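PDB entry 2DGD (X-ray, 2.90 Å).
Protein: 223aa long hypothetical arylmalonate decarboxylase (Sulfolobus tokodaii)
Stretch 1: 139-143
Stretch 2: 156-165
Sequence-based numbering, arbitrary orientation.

Stretch 1, residues 139-143: YDGLG
Stretch 2 156-165: FTIYRLVKRH

How do the two backbones meet? Tyr139, Asp140 and Gly141 are in an extended strand that begins earlier in the chain, with phi/psi of -168/168 at Tyr139, -171/162 at Asp140 and -139/162 at Gly141. The chain then bends at Leu142 (-82/-10) and passes to Gly143 (63/47), whose positive phi by itself favours glycine. The second stretch enters as a helix already under way, with Leu161 N bonded to Thr157 O (3.0 Å) and Arg164 N to Arg160 O (3.0 Å). The closest CA atoms across the contact are those of Leu142 and Leu161, 7.0 Å apart, and the contact buries 306 Å² counted over both sides.

What fixes the side chain of Asp140? Its CA-to-CB bond points toward the helical stretch, and chi1 near -162° (t) with chi2 near -176° places the two carboxylate oxygens in different roles. Asp140 OD1 accepts a hydrogen bond from His165 NE2 at 2.7 Å, with a nearly straight N-H...O angle of 163°. Asp140 OD2 turns back to its own strand and accepts from Gly141 N at 2.8 Å, at a more bent 137°. The carboxylate is thus held by an imidazole across the contact and by the next peptide along the strand.

How do His165 and Arg164 reach the same oxygen? Both CA-to-CB bonds point toward the strand. His165, at phi/psi -115/34 and at the N-cap position before a further helix, adopts chi1 -63° (m) and chi2 -75°, so that Asp140 OD1 lies at the ring edge near its plane, as an in-plane N-H donor requires. Arg164 is extended at first, with chi1 175° (t) and chi2 -175° (t), then bends at chi3 -53° (m), with chi4 122°. Arg164 NH2 comes to 3.7 Å from Asp140 OD1, a long salt bridge in which the oxygen lies near the guanidinium plane; charge attraction remains, but the tight contact belongs to the histidine.

What packs beside this polar group? The CA-to-CB bond of Leu161 points toward the first stretch, with chi1 180° (t) and chi2 -102°, between wells. Leu161 CD2 lies 4.0 Å from Asp140 CB and 4.0 Å from Gly141 C, so it covers the aliphatic part of the aspartate and the adjoining backbone. Leu142 leaves its backbone sideways, yet chi1 -62° (m) and chi2 175° (t) bring its end nearer: Leu142 CD2 sits 3.6 Å from Leu161 CG and 4.0 Å from Thr157 CG2. That methyl therefore touches residues one helical turn apart, with Thr157 at chi1 -74° (m).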

# COMPACT_ATOMS: atom_id res chain seq x y z
N TYR A 139 -27.18 -32.57 -0.12
CA TYR A 139 -27.82 -31.26 -0.08
C TYR A 139 -28.32 -30.88 1.31
O TYR A 139 -28.36 -31.71 2.22
CB TYR A 139 -28.99 -31.22 -1.04
CG TYR A 139 -29.98 -32.34 -0.81
CD1 TYR A 139 -29.82 -33.57 -1.45
CD2 TYR A 139 -31.04 -32.17 0.06
CE1 TYR A 139 -30.72 -34.62 -1.22
CE2 TYR A 139 -31.95 -33.22 0.31
CZ TYR A 139 -31.78 -34.44 -0.34
OH TYR A 139 -32.66 -35.46 -0.09
N ASP A 140 -28.69 -29.61 1.47
CA ASP A 140 -29.20 -29.10 2.74
C ASP A 140 -29.72 -27.69 2.50
O ASP A 140 -29.39 -27.06 1.49
CB ASP A 140 -28.09 -29.09 3.81
CG ASP A 140 -28.65 -28.99 5.23
OD1 ASP A 140 -27.84 -28.88 6.18
OD2 ASP A 140 -29.89 -29.02 5.39
N GLY A 141 -30.55 -27.19 3.41
CA GLY A 141 -31.11 -25.86 3.27
C GLY A 141 -31.14 -25.13 4.60
O GLY A 141 -31.03 -25.75 5.65
N LEU A 142 -31.28 -23.81 4.56
CA LEU A 142 -31.31 -23.01 5.78
C LEU A 142 -32.69 -23.01 6.40
O LEU A 142 -32.87 -22.53 7.52
CB LEU A 142 -30.88 -21.56 5.48
CG LEU A 142 -29.46 -21.36 4.95
CD1 LEU A 142 -29.26 -19.89 4.61
CD2 LEU A 142 -28.46 -21.82 5.99
N GLY A 143 -33.66 -23.54 5.67
CA GLY A 143 -35.03 -23.61 6.16
C GLY A 143 -35.68 -22.27 6.42
O GLY A 143 -36.28 -22.07 7.47
N PHE A 156 -20.71 -16.44 6.96
CA PHE A 156 -20.37 -17.75 7.49
C PHE A 156 -21.52 -18.68 7.80
O PHE A 156 -21.31 -19.87 8.02
CB PHE A 156 -19.43 -17.59 8.68
CG PHE A 156 -18.06 -17.15 8.29
CD1 PHE A 156 -17.23 -18.00 7.56
CD2 PHE A 156 -17.62 -15.86 8.56
CE1 PHE A 156 -15.98 -17.57 7.10
CE2 PHE A 156 -16.37 -15.42 8.11
CZ PHE A 156 -15.55 -16.28 7.38
N THR A 157 -22.74 -18.17 7.80
CA THR A 157 -23.87 -19.04 8.02
C THR A 157 -24.02 -19.83 6.72
O THR A 157 -24.35 -21.01 6.72
CB THR A 157 -25.15 -18.25 8.29
OG1 THR A 157 -25.10 -17.69 9.60
CG2 THR A 157 -26.36 -19.15 8.17
N ILE A 158 -23.77 -19.14 5.61
CA ILE A 158 -23.84 -19.75 4.29
C ILE A 158 -22.66 -20.70 4.17
O ILE A 158 -22.77 -21.77 3.59
CB ILE A 158 -23.73 -18.69 3.17
CG1 ILE A 158 -24.97 -17.78 3.19
CG2 ILE A 158 -23.54 -19.37 1.81
CD1 ILE A 158 -24.89 -16.63 2.22
N TYR A 159 -21.53 -20.29 4.72
CA TYR A 159 -20.34 -21.10 4.68
C TYR A 159 -20.53 -22.42 5.42
O TYR A 159 -20.22 -23.49 4.90
CB TYR A 159 -19.16 -20.32 5.25
CG TYR A 159 -17.86 -21.09 5.29
CD1 TYR A 159 -17.58 -21.97 6.34
CD2 TYR A 159 -16.92 -20.98 4.26
CE1 TYR A 159 -16.40 -22.71 6.37
CE2 TYR A 159 -15.73 -21.72 4.27
CZ TYR A 159 -15.49 -22.59 5.33
OH TYR A 159 -14.35 -23.35 5.36
N ARG A 160 -21.07 -22.35 6.64
CA ARG A 160 -21.26 -23.57 7.42
C ARG A 160 -22.39 -24.43 6.87
O ARG A 160 -22.42 -25.64 7.08
CB ARG A 160 -21.49 -23.23 8.89
CG ARG A 160 -20.48 -22.21 9.43
CD ARG A 160 -19.79 -22.62 10.72
NE ARG A 160 -18.72 -23.60 10.53
CZ ARG A 160 -17.77 -23.87 11.42
NH1 ARG A 160 -16.85 -24.78 11.15
NH2 ARG A 160 -17.71 -23.22 12.58
N LEU A 161 -23.33 -23.81 6.17
CA LEU A 161 -24.44 -24.54 5.57
C LEU A 161 -23.86 -25.67 4.71
O LEU A 161 -24.41 -26.77 4.65
CB LEU A 161 -25.29 -23.58 4.72
CG LEU A 161 -26.54 -24.00 3.93
CD1 LEU A 161 -26.18 -24.14 2.49
CD2 LEU A 161 -27.16 -25.27 4.49
N VAL A 162 -22.74 -25.39 4.06
CA VAL A 162 -22.06 -26.35 3.20
C VAL A 162 -21.02 -27.18 3.97
O VAL A 162 -21.07 -28.41 3.96
CB VAL A 162 -21.35 -25.63 2.02
CG1 VAL A 162 -20.59 -26.63 1.17
CG2 VAL A 162 -22.36 -24.90 1.18
N LYS A 163 -20.10 -26.49 4.65
CA LYS A 163 -19.03 -27.13 5.39
C LYS A 163 -19.48 -28.21 6.36
O LYS A 163 -18.76 -29.18 6.60
CB LYS A 163 -18.23 -26.08 6.16
CG LYS A 163 -16.78 -26.46 6.38
CD LYS A 163 -16.05 -26.48 5.07
CE LYS A 163 -14.62 -26.95 5.25
NZ LYS A 163 -13.89 -26.10 6.22
N ARG A 164 -20.67 -28.04 6.92
CA ARG A 164 -21.23 -29.00 7.86
C ARG A 164 -21.38 -30.39 7.25
O ARG A 164 -21.49 -31.38 7.96
CB ARG A 164 -22.58 -28.48 8.34
CG ARG A 164 -23.35 -29.40 9.24
CD ARG A 164 -24.72 -28.80 9.51
NE ARG A 164 -24.60 -27.43 10.01
CZ ARG A 164 -25.17 -26.37 9.43
NH1 ARG A 164 -25.00 -25.16 9.96
NH2 ARG A 164 -25.89 -26.51 8.32
N HIS A 165 -21.39 -30.46 5.92
CA HIS A 165 -21.52 -31.73 5.21
C HIS A 165 -20.26 -32.04 4.42
O HIS A 165 -20.32 -32.64 3.35
CB HIS A 165 -22.72 -31.65 4.27
CG HIS A 165 -24.02 -31.45 4.97
ND1 HIS A 165 -24.66 -32.47 5.65
CD2 HIS A 165 -24.79 -30.35 5.13
CE1 HIS A 165 -25.76 -32.00 6.19
NE2 HIS A 165 -25.86 -30.71 5.89